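Local coordinates for Alr2269 protein (Nostoc sp., PDB 3MC8) that probably takes part in outer-membrane protein assembly as a POTRA-bearing relative of the Omp85 family, at residues G219-I224 against T296-V301. Numbering follows the deposited sequence.
Sequences GVVENI and TKVNVV
Val221 and Ile224 pair with Val298 and Val300 along the parallel edge of a POTRA sheet, in which the first strand of the beta-alpha-alpha-beta-beta fold (221-229) lies against the last (298-306), and this central strand 298-306 has strand 282-291 antiparallel on its other side. The pair illustrates how a parallel ladder absorbs an extra residue. Between those two pairings the first strand advances three residues and its partner two, which makes a beta bulge at Glu222, where the backbone turns helix-like (psi -43°).

The backbone bonds follow this register. Val298 N donates to Val220 O (3.2 Å), and Val298 O receives Glu222 N at 2.8 Å. Past the bulge, Val300 N donates to Asn223 O (2.8 Å) with a nearly linear N-H...O angle of 174°. Where the segments enter, a water accepts from Val220 N and makes a weak bond to Thr296 O.

Apolar packing occupies the face bearing Val221, Val298 and Val300. Val221 CG1 meets Val300 CG2 at 3.9 Å, the two branches slanting across each other, while Leu258 from the loop between the domain's helices also touches Val221. Val300 packs in turn on Val287 and Leu289 of strand 282-291.

The bulge directs the Glu222 side chain toward the other segment. With CG anti to the backbone N (chi1 -172°) and the chain extended, its carboxylate reaches the loop leading into strand 298-306, where backbone N-H groups of Thr293 and Asp294 hold one oxygen each. Lys297 crosses this side chain at roughly a right angle but forms no salt bridge with it: Glu222 OE1 sits 3.6 Å from Lys297 CD and 5.1 Å from Lys297 NZ. The lysine runs alongside Val220 instead, its CE resting 3.8 Å from Val220 CG1.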
ATOM      1  N   GLY A 219      -0.623   1.068  11.128  1.00 47.57           N
ATOM      2  CA  GLY A 219      -1.840   1.603  11.719  1.00 46.85           C
ATOM      3  C   GLY A 219      -1.678   2.139  13.126  1.00 46.57           C
ATOM      4  O   GLY A 219      -2.536   1.947  14.017  1.00 45.86           O
ATOM      5  N   VAL A 220      -0.577   2.841  13.317  1.00 47.03           N
ATOM      6  CA  VAL A 220      -0.247   3.379  14.605  1.00 46.76           C
ATOM      7  C   VAL A 220      -1.291   4.400  14.959  1.00 46.20           C
ATOM      8  O   VAL A 220      -1.648   5.220  14.141  1.00 47.24           O
ATOM      9  CB  VAL A 220       1.160   4.016  14.579  1.00 48.04           C
ATOM     10  CG1 VAL A 220       1.406   4.786  15.855  1.00 47.34           C
ATOM     11  CG2 VAL A 220       2.222   2.931  14.383  1.00 45.97           C
ATOM     12  N   VAL A 221      -1.783   4.321  16.180  1.00 46.33           N
ATOM     13  CA  VAL A 221      -2.804   5.217  16.713  1.00 45.80           C
ATOM     14  C   VAL A 221      -2.137   6.454  17.279  1.00 47.76           C
ATOM     15  O   VAL A 221      -1.147   6.360  17.947  1.00 48.85           O
ATOM     16  CB  VAL A 221      -3.526   4.541  17.864  1.00 44.50           C
ATOM     17  CG1 VAL A 221      -4.637   5.410  18.382  1.00 42.63           C
ATOM     18  CG2 VAL A 221      -4.043   3.219  17.420  1.00 43.26           C
ATOM     19  N   GLU A 222      -2.720   7.608  17.047  1.00 49.49           N
ATOM     20  CA  GLU A 222      -2.181   8.869  17.482  1.00 51.69           C
ATOM     21  C   GLU A 222      -2.946   9.431  18.676  1.00 52.07           C
ATOM     22  O   GLU A 222      -2.346   9.964  19.598  1.00 54.63           O
ATOM     23  CB  GLU A 222      -2.335   9.816  16.321  1.00 52.89           C
ATOM     24  CG  GLU A 222      -1.690  11.158  16.443  1.00 57.34           C
ATOM     25  CD  GLU A 222      -1.807  11.913  15.133  1.00 62.11           C
ATOM     26  OE1 GLU A 222      -1.190  11.470  14.119  1.00 63.57           O
ATOM     27  OE2 GLU A 222      -2.554  12.919  15.117  1.00 66.20           O
ATOM     28  N   ASN A 223      -4.272   9.349  18.646  1.00 50.91           N
ATOM     29  CA  ASN A 223      -5.103   9.845  19.727  1.00 50.15           C
ATOM     30  C   ASN A 223      -6.321   8.956  19.821  1.00 46.97           C
ATOM     31  O   ASN A 223      -6.748   8.401  18.822  1.00 46.51           O
ATOM     32  CB  ASN A 223      -5.519  11.289  19.466  1.00 51.81           C
ATOM     33  CG  ASN A 223      -4.468  12.303  19.958  1.00 59.74           C
ATOM     34  OD1 ASN A 223      -4.302  12.506  21.181  1.00 66.93           O
ATOM     35  ND2 ASN A 223      -3.751  12.949  19.011  1.00 64.21           N
ATOM     36  N   ILE A 224      -6.840   8.805  21.031  1.00 44.10           N
ATOM     37  CA  ILE A 224      -8.070   8.113  21.292  1.00 41.54           C
ATOM     38  C   ILE A 224      -8.975   9.123  21.957  1.00 40.89           C
ATOM     39  O   ILE A 224      -8.541   9.799  22.874  1.00 41.40           O
ATOM     40  CB  ILE A 224      -7.815   6.964  22.273  1.00 41.20           C
ATOM     41  CG1 ILE A 224      -6.820   5.984  21.653  1.00 41.06           C
ATOM     42  CG2 ILE A 224      -9.119   6.246  22.652  1.00 37.77           C
ATOM     43  CD1 ILE A 224      -6.480   4.800  22.546  1.00 42.06           C
ATOM     44  N   THR A 296       0.103   9.052   8.233  1.00 70.94           N
ATOM     45  CA  THR A 296       0.414   7.624   8.381  1.00 69.48           C
ATOM     46  C   THR A 296      -0.459   7.023   9.493  1.00 66.26           C
ATOM     47  O   THR A 296      -0.945   5.897   9.402  1.00 65.82           O
ATOM     48  CB  THR A 296       1.902   7.358   8.731  1.00 70.64           C
ATOM     49  OG1 THR A 296       2.431   8.436   9.513  1.00 71.81           O
ATOM     50  CG2 THR A 296       2.721   7.207   7.468  1.00 73.12           C
ATOM     51  N   LYS A 297      -0.670   7.814  10.529  1.00 63.67           N
ATOM     52  CA  LYS A 297      -1.411   7.375  11.685  1.00 60.84           C
ATOM     53  C   LYS A 297      -2.896   7.660  11.571  1.00 57.93           C
ATOM     54  O   LYS A 297      -3.378   8.256  10.596  1.00 58.29           O
ATOM     55  CB  LYS A 297      -0.860   8.065  12.926  1.00 61.28           C
ATOM     56  CG  LYS A 297       0.617   7.899  13.094  1.00 62.81           C
ATOM     57  CD  LYS A 297       1.046   8.596  14.349  1.00 64.99           C
ATOM     58  CE  LYS A 297       2.458   8.236  14.729  1.00 65.86           C
ATOM     59  NZ  LYS A 297       2.827   8.877  16.003  1.00 66.53           N
ATOM     60  N   VAL A 298      -3.593   7.227  12.609  1.00 54.16           N
ATOM     61  CA  VAL A 298      -5.021   7.337  12.707  1.00 51.59           C
ATOM     62  C   VAL A 298      -5.439   7.903  14.099  1.00 49.84           C
ATOM     63  O   VAL A 298      -4.723   7.824  15.088  1.00 49.60           O
ATOM     64  CB  VAL A 298      -5.640   5.942  12.413  1.00 50.75           C
ATOM     65  CG1 VAL A 298      -5.210   4.919  13.432  1.00 48.97           C
ATOM     66  CG2 VAL A 298      -7.104   6.017  12.396  1.00 51.23           C
ATOM     67  N   ASN A 299      -6.583   8.536  14.151  1.00 48.04           N
ATOM     68  CA  ASN A 299      -7.181   8.902  15.395  1.00 46.63           C
ATOM     69  C   ASN A 299      -8.341   7.994  15.587  1.00 43.94           C
ATOM     70  O   ASN A 299      -9.036   7.714  14.641  1.00 44.37           O
ATOM     71  CB  ASN A 299      -7.652  10.333  15.322  1.00 47.76           C
ATOM     72  CG  ASN A 299      -6.504  11.307  15.375  1.00 51.58           C
ATOM     73  OD1 ASN A 299      -5.396  10.940  15.731  1.00 58.46           O
ATOM     74  ND2 ASN A 299      -6.755  12.549  15.017  1.00 56.12           N
ATOM     75  N   VAL A 300      -8.534   7.509  16.802  1.00 41.39           N
ATOM     76  CA  VAL A 300      -9.627   6.638  17.094  1.00 39.29           C
ATOM     77  C   VAL A 300     -10.613   7.420  17.924  1.00 39.11           C
ATOM     78  O   VAL A 300     -10.203   8.168  18.797  1.00 39.78           O
ATOM     79  CB  VAL A 300      -9.159   5.389  17.837  1.00 38.95           C
ATOM     80  CG1 VAL A 300     -10.342   4.539  18.299  1.00 34.91           C
ATOM     81  CG2 VAL A 300      -8.209   4.585  16.944  1.00 37.13           C
ATOM     82  N   VAL A 301     -11.900   7.239  17.637  1.00 37.96           N
ATOM     83  CA  VAL A 301     -12.970   7.830  18.385  1.00 37.76           C
ATOM     84  C   VAL A 301     -13.869   6.722  18.871  1.00 38.02           C
ATOM     85  O   VAL A 301     -14.349   5.921  18.062  1.00 40.15           O
ATOM     86  CB  VAL A 301     -13.819   8.771  17.505  1.00 38.45           C
ATOM     87  CG1 VAL A 301     -15.043   9.286  18.278  1.00 37.07           C
ATOM     88  CG2 VAL A 301     -12.985   9.948  17.036  1.00 38.31           C
TER
HETATM   89  O   HOH W   1       0.922   3.520  10.971  1.00 52.71           O